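Local coordinates for Tol-Pal system protein TolB (Acinetobacter baumannii, PDB 7MX5) that probably acts in the periplasm as part of the Tol-Pal system, which maintains outer membrane integrity and takes part in outer membrane invagination during cell division, at residues F272-S276 with N304-L309; Q96-N100 with A120-L125. The contacts are given in a common frame with arbitrary orientation. Numbering follows the deposited sequence.

How the contacts relate
Near the N terminus, strand 6-9 pairs with 382-386 in a sheet of the propeller. The chain then builds the N-terminal alpha/beta domain. There helix 110-126 folds back on the bulged start of edge strand 96-105, so contact 2 joins 96-100 to 120-125 and closes a loop of 19 residues. The rest of the propeller follows. In it contact 1 closes a loop of 27 residues, joining strand 271-276 of one blade to strand 304-309 of the next. The two loops lie in series and neither encloses nor crosses the other. The centres of contact 1 and contact 2 are about 37 Å apart, on opposite sides of the chain's centre. Contact 2 joins helix to sheet; contact 1 joins sheet to sheet.

Contact 1: F272-S276 with N304-L309; sequences FIFTS and NARGTL
Two strands from different sheets face each other. Their axes approach to 6.1 Å and run nearly antiparallel, at 161° with a signed crossing angle of -161°. T275 lies opposite A305, with CA atoms 5.2 Å apart. Strand 272-276 is extended throughout. I273 and T275 point toward the other strand, while F274 and S276 point away. In 304-309 the extended chain is interrupted at R306, which takes left-handed helical angles (phi 57°, psi 50°).

T275 has chi1 in m. Its OG1 accepts a hydrogen bond from R306 N at 3.0 Å, with an N-H...O angle of 159°. T275 CG2 lies 3.5 Å from A305 CB. I273 has chi1 p and chi2 t. This sets I273 CD1 over the glycine backbone, 3.5 Å from G307 C and 3.9 Å from T308 N. A beta carbon on G307 would crowd that methyl. The L309 CA-CB bond points toward strand 272-276. With chi1 and chi2 both m, L309 CD2 meets I273 CG1 at 3.6 Å.

The R306 CA-CB bond points away, but the end of the side chain comes back nearer; NH1 pairs with D348 and NE with E262 in salt bridges. The F272 ring, with chi1 p, leads away to Y287 and F289. The N304 amide leads away: OD1 bonds to H320, ND2 to Q283 and the K300 carbonyl.

Strand 271-276 is the second of its four-stranded antiparallel sheet, and 304-309 is the first of the next. Side chains of 272-276 pack on both backbone and side chains of 304-309, joining successive blades of the TolB beta-propeller.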
# COMPACT_ATOMS: atom_id res chain seq x y z
N PHE A 272 5.55 -10.23 16.82
CA PHE A 272 5.91 -9.08 16.00
C PHE A 272 7.36 -9.23 15.56
O PHE A 272 8.16 -9.93 16.19
CB PHE A 272 5.70 -7.75 16.75
CG PHE A 272 6.67 -7.51 17.89
CD1 PHE A 272 7.90 -6.91 17.66
CD2 PHE A 272 6.32 -7.85 19.19
CE1 PHE A 272 8.78 -6.68 18.71
CE2 PHE A 272 7.19 -7.61 20.23
CZ PHE A 272 8.42 -7.04 19.99
N ILE A 273 7.70 -8.56 14.46
CA ILE A 273 9.05 -8.57 13.92
C ILE A 273 9.68 -7.21 14.16
O ILE A 273 9.01 -6.20 14.36
CB ILE A 273 9.08 -8.95 12.43
CG1 ILE A 273 8.47 -7.82 11.58
CG2 ILE A 273 8.33 -10.26 12.19
CD1 ILE A 273 8.75 -7.97 10.10
N PHE A 274 11.02 -7.19 14.13
CA PHE A 274 11.76 -5.97 14.42
C PHE A 274 13.19 -6.13 13.93
O PHE A 274 13.68 -7.24 13.71
CB PHE A 274 11.74 -5.65 15.92
CG PHE A 274 12.43 -6.68 16.78
CD1 PHE A 274 11.82 -7.91 17.03
CD2 PHE A 274 13.68 -6.44 17.32
CE1 PHE A 274 12.45 -8.86 17.81
CE2 PHE A 274 14.31 -7.38 18.09
CZ PHE A 274 13.69 -8.60 18.34
N THR A 275 13.85 -4.98 13.75
CA THR A 275 15.24 -4.94 13.34
C THR A 275 16.14 -4.91 14.57
O THR A 275 15.81 -4.29 15.58
CB THR A 275 15.50 -3.71 12.46
OG1 THR A 275 14.67 -3.78 11.29
CG2 THR A 275 16.96 -3.64 12.04
N SER A 276 17.29 -5.57 14.47
CA SER A 276 18.16 -5.72 15.62
C SER A 276 19.62 -5.80 15.18
O SER A 276 19.93 -6.41 14.16
CB SER A 276 17.80 -6.98 16.41
OG SER A 276 18.69 -7.16 17.49
N ASN A 304 19.57 -6.79 6.80
CA ASN A 304 18.14 -7.01 6.58
C ASN A 304 17.39 -6.23 7.65
O ASN A 304 17.61 -6.47 8.84
CB ASN A 304 17.78 -8.50 6.63
CG ASN A 304 18.49 -9.31 5.56
OD1 ASN A 304 17.95 -9.53 4.48
ND2 ASN A 304 19.71 -9.75 5.86
N ALA A 305 16.53 -5.31 7.23
CA ALA A 305 15.91 -4.40 8.19
C ALA A 305 14.60 -3.88 7.61
O ALA A 305 14.29 -4.08 6.44
CB ALA A 305 16.85 -3.25 8.54
N ARG A 306 13.84 -3.20 8.48
CA ARG A 306 12.61 -2.51 8.09
C ARG A 306 11.61 -3.48 7.46
O ARG A 306 11.05 -3.23 6.39
CB ARG A 306 12.90 -1.33 7.16
CG ARG A 306 13.47 -0.10 7.87
CD ARG A 306 14.96 -0.22 8.10
NE ARG A 306 15.37 0.35 9.39
CZ ARG A 306 16.62 0.38 9.83
NH1 ARG A 306 17.62 -0.09 9.11
NH2 ARG A 306 16.86 0.92 11.02
N GLY A 307 11.39 -4.61 8.14
CA GLY A 307 10.47 -5.60 7.62
C GLY A 307 9.03 -5.28 7.94
O GLY A 307 8.70 -4.69 8.97
N THR A 308 8.14 -5.68 7.03
CA THR A 308 6.71 -5.55 7.22
C THR A 308 6.04 -6.83 6.75
O THR A 308 6.55 -7.54 5.88
CB THR A 308 6.13 -4.33 6.48
OG1 THR A 308 4.72 -4.25 6.72
CG2 THR A 308 6.38 -4.44 4.99
N LEU A 309 4.88 -7.12 7.33
CA LEU A 309 4.19 -8.39 7.11
C LEU A 309 3.08 -8.23 6.08
O LEU A 309 2.38 -7.21 6.05
CB LEU A 309 3.59 -8.92 8.42
CG LEU A 309 4.54 -9.50 9.46
CD1 LEU A 309 5.66 -10.29 8.81
CD2 LEU A 309 5.10 -8.40 10.35

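Contact 2: Q96-N100 with A120-L125; sequences QYLLN and AIYQAL
A classic beta bulge on an edge strand packs here against a helix of the TolB N-terminal domain. L98 and L99 both face L89 of the adjacent strand 83-91. L98 has phi -85° and psi -27°; L99 returns to extended angles (-142°, 144°). As a result both leucines send their CA-CB bonds toward helix segment 120-125, where regular strand neighbours would alternate. The closest CA pair is L98 and A124, at 6.3 Å.

Both leucines have chi1 m and chi2 t. L99 reaches between successive helix turns. Its CD1 lies 3.3 Å from A120 O, 4.0 Å from A120 CB and 4.1 Å from I121 CG1, and L99 CG lies 3.7 Å from A124 CB. L98 lies farther along the helix. Its CD1 meets L125 CD2 at 3.7 Å and A124 O at 3.8 Å.

The small A120 and A124 side chains point at the strand one turn apart, and A124 N donates a helical hydrogen bond to A120 O at 3.0 Å. The I121 CA-CB bond points away; its side chain touches V72, V32 and L36. The contact is apolar and partly exposed. It is helix-on-sheet packing at the edge of the mixed five-stranded sheet of an alpha/beta domain.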
# COMPACT_ATOMS: atom_id res chain seq x y z
N GLN A 96 -18.82 -17.37 -21.81
CA GLN A 96 -19.73 -17.13 -20.69
C GLN A 96 -19.32 -15.85 -19.99
O GLN A 96 -18.20 -15.36 -20.15
CB GLN A 96 -19.73 -18.30 -19.71
CG GLN A 96 -18.42 -18.47 -18.95
CD GLN A 96 -18.36 -19.78 -18.18
OE1 GLN A 96 -18.31 -20.86 -18.77
NE2 GLN A 96 -18.36 -19.69 -16.86
N TYR A 97 -20.25 -15.31 -19.21
CA TYR A 97 -20.01 -14.09 -18.44
C TYR A 97 -19.34 -14.44 -17.12
O TYR A 97 -19.83 -15.29 -16.37
CB TYR A 97 -21.31 -13.34 -18.19
CG TYR A 97 -21.84 -12.60 -19.40
CD1 TYR A 97 -21.19 -11.46 -19.87
CD2 TYR A 97 -22.98 -13.03 -20.06
CE1 TYR A 97 -21.67 -10.78 -20.97
CE2 TYR A 97 -23.46 -12.35 -21.16
CZ TYR A 97 -22.80 -11.23 -21.61
OH TYR A 97 -23.28 -10.55 -22.71
N LEU A 98 -18.22 -13.78 -16.83
CA LEU A 98 -17.60 -13.89 -15.52
C LEU A 98 -18.19 -12.92 -14.52
O LEU A 98 -18.16 -13.19 -13.31
CB LEU A 98 -16.09 -13.66 -15.64
CG LEU A 98 -15.32 -14.70 -16.45
CD1 LEU A 98 -13.82 -14.51 -16.30
CD2 LEU A 98 -15.72 -16.11 -16.04
N LEU A 99 -18.74 -11.80 -14.99
CA LEU A 99 -19.40 -10.83 -14.14
C LEU A 99 -20.62 -10.27 -14.87
O LEU A 99 -20.59 -10.08 -16.08
CB LEU A 99 -18.47 -9.67 -13.75
CG LEU A 99 -17.21 -10.00 -12.94
CD1 LEU A 99 -16.27 -8.80 -12.94
CD2 LEU A 99 -17.57 -10.41 -11.52
N ASN A 100 -21.68 -10.02 -14.11
CA ASN A 100 -22.87 -9.32 -14.61
C ASN A 100 -23.46 -8.58 -13.40
O ASN A 100 -24.32 -9.11 -12.69
CB ASN A 100 -23.88 -10.27 -15.24
CG ASN A 100 -25.15 -9.57 -15.67
OD1 ASN A 100 -25.13 -8.73 -16.58
ND2 ASN A 100 -26.26 -9.90 -15.03
N ALA A 120 -13.57 -5.80 -9.14
CA ALA A 120 -14.37 -6.99 -9.43
C ALA A 120 -13.83 -7.73 -10.65
O ALA A 120 -13.84 -8.96 -10.69
CB ALA A 120 -15.83 -6.60 -9.64
N ILE A 121 -13.36 -6.99 -11.66
CA ILE A 121 -12.77 -7.62 -12.84
C ILE A 121 -11.51 -8.38 -12.45
O ILE A 121 -11.29 -9.52 -12.89
CB ILE A 121 -12.48 -6.57 -13.93
CG1 ILE A 121 -13.79 -5.96 -14.43
CG2 ILE A 121 -11.70 -7.19 -15.08
CD1 ILE A 121 -13.59 -4.85 -15.44
N TYR A 122 -10.66 -7.77 -11.63
CA TYR A 122 -9.42 -8.41 -11.19
C TYR A 122 -9.71 -9.69 -10.42
O TYR A 122 -9.07 -10.72 -10.65
CB TYR A 122 -8.61 -7.44 -10.34
CG TYR A 122 -7.25 -7.94 -9.92
CD1 TYR A 122 -6.13 -7.72 -10.71
CD2 TYR A 122 -7.08 -8.61 -8.71
CE1 TYR A 122 -4.88 -8.17 -10.32
CE2 TYR A 122 -5.84 -9.06 -8.31
CZ TYR A 122 -4.74 -8.84 -9.12
OH TYR A 122 -3.50 -9.29 -8.73
N GLN A 123 -10.68 -9.64 -9.50
CA GLN A 123 -11.00 -10.82 -8.70
C GLN A 123 -11.61 -11.93 -9.56
O GLN A 123 -11.37 -13.11 -9.31
CB GLN A 123 -11.95 -10.44 -7.57
CG GLN A 123 -12.17 -11.53 -6.54
CD GLN A 123 -12.92 -11.03 -5.32
OE1 GLN A 123 -14.12 -10.75 -5.39
NE2 GLN A 123 -12.22 -10.93 -4.20
N ALA A 124 -12.40 -11.56 -10.57
CA ALA A 124 -13.02 -12.56 -11.43
C ALA A 124 -12.01 -13.25 -12.34
O ALA A 124 -12.29 -14.36 -12.81
CB ALA A 124 -14.12 -11.91 -12.27
N LEU A 125 -10.86 -12.64 -12.58
CA LEU A 125 -9.86 -13.21 -13.47
C LEU A 125 -8.72 -13.91 -12.75
O LEU A 125 -8.11 -14.83 -13.32
CB LEU A 125 -9.27 -12.11 -14.37
CG LEU A 125 -10.24 -11.46 -15.35
CD1 LEU A 125 -9.57 -10.31 -16.08
CD2 LEU A 125 -10.77 -12.49 -16.34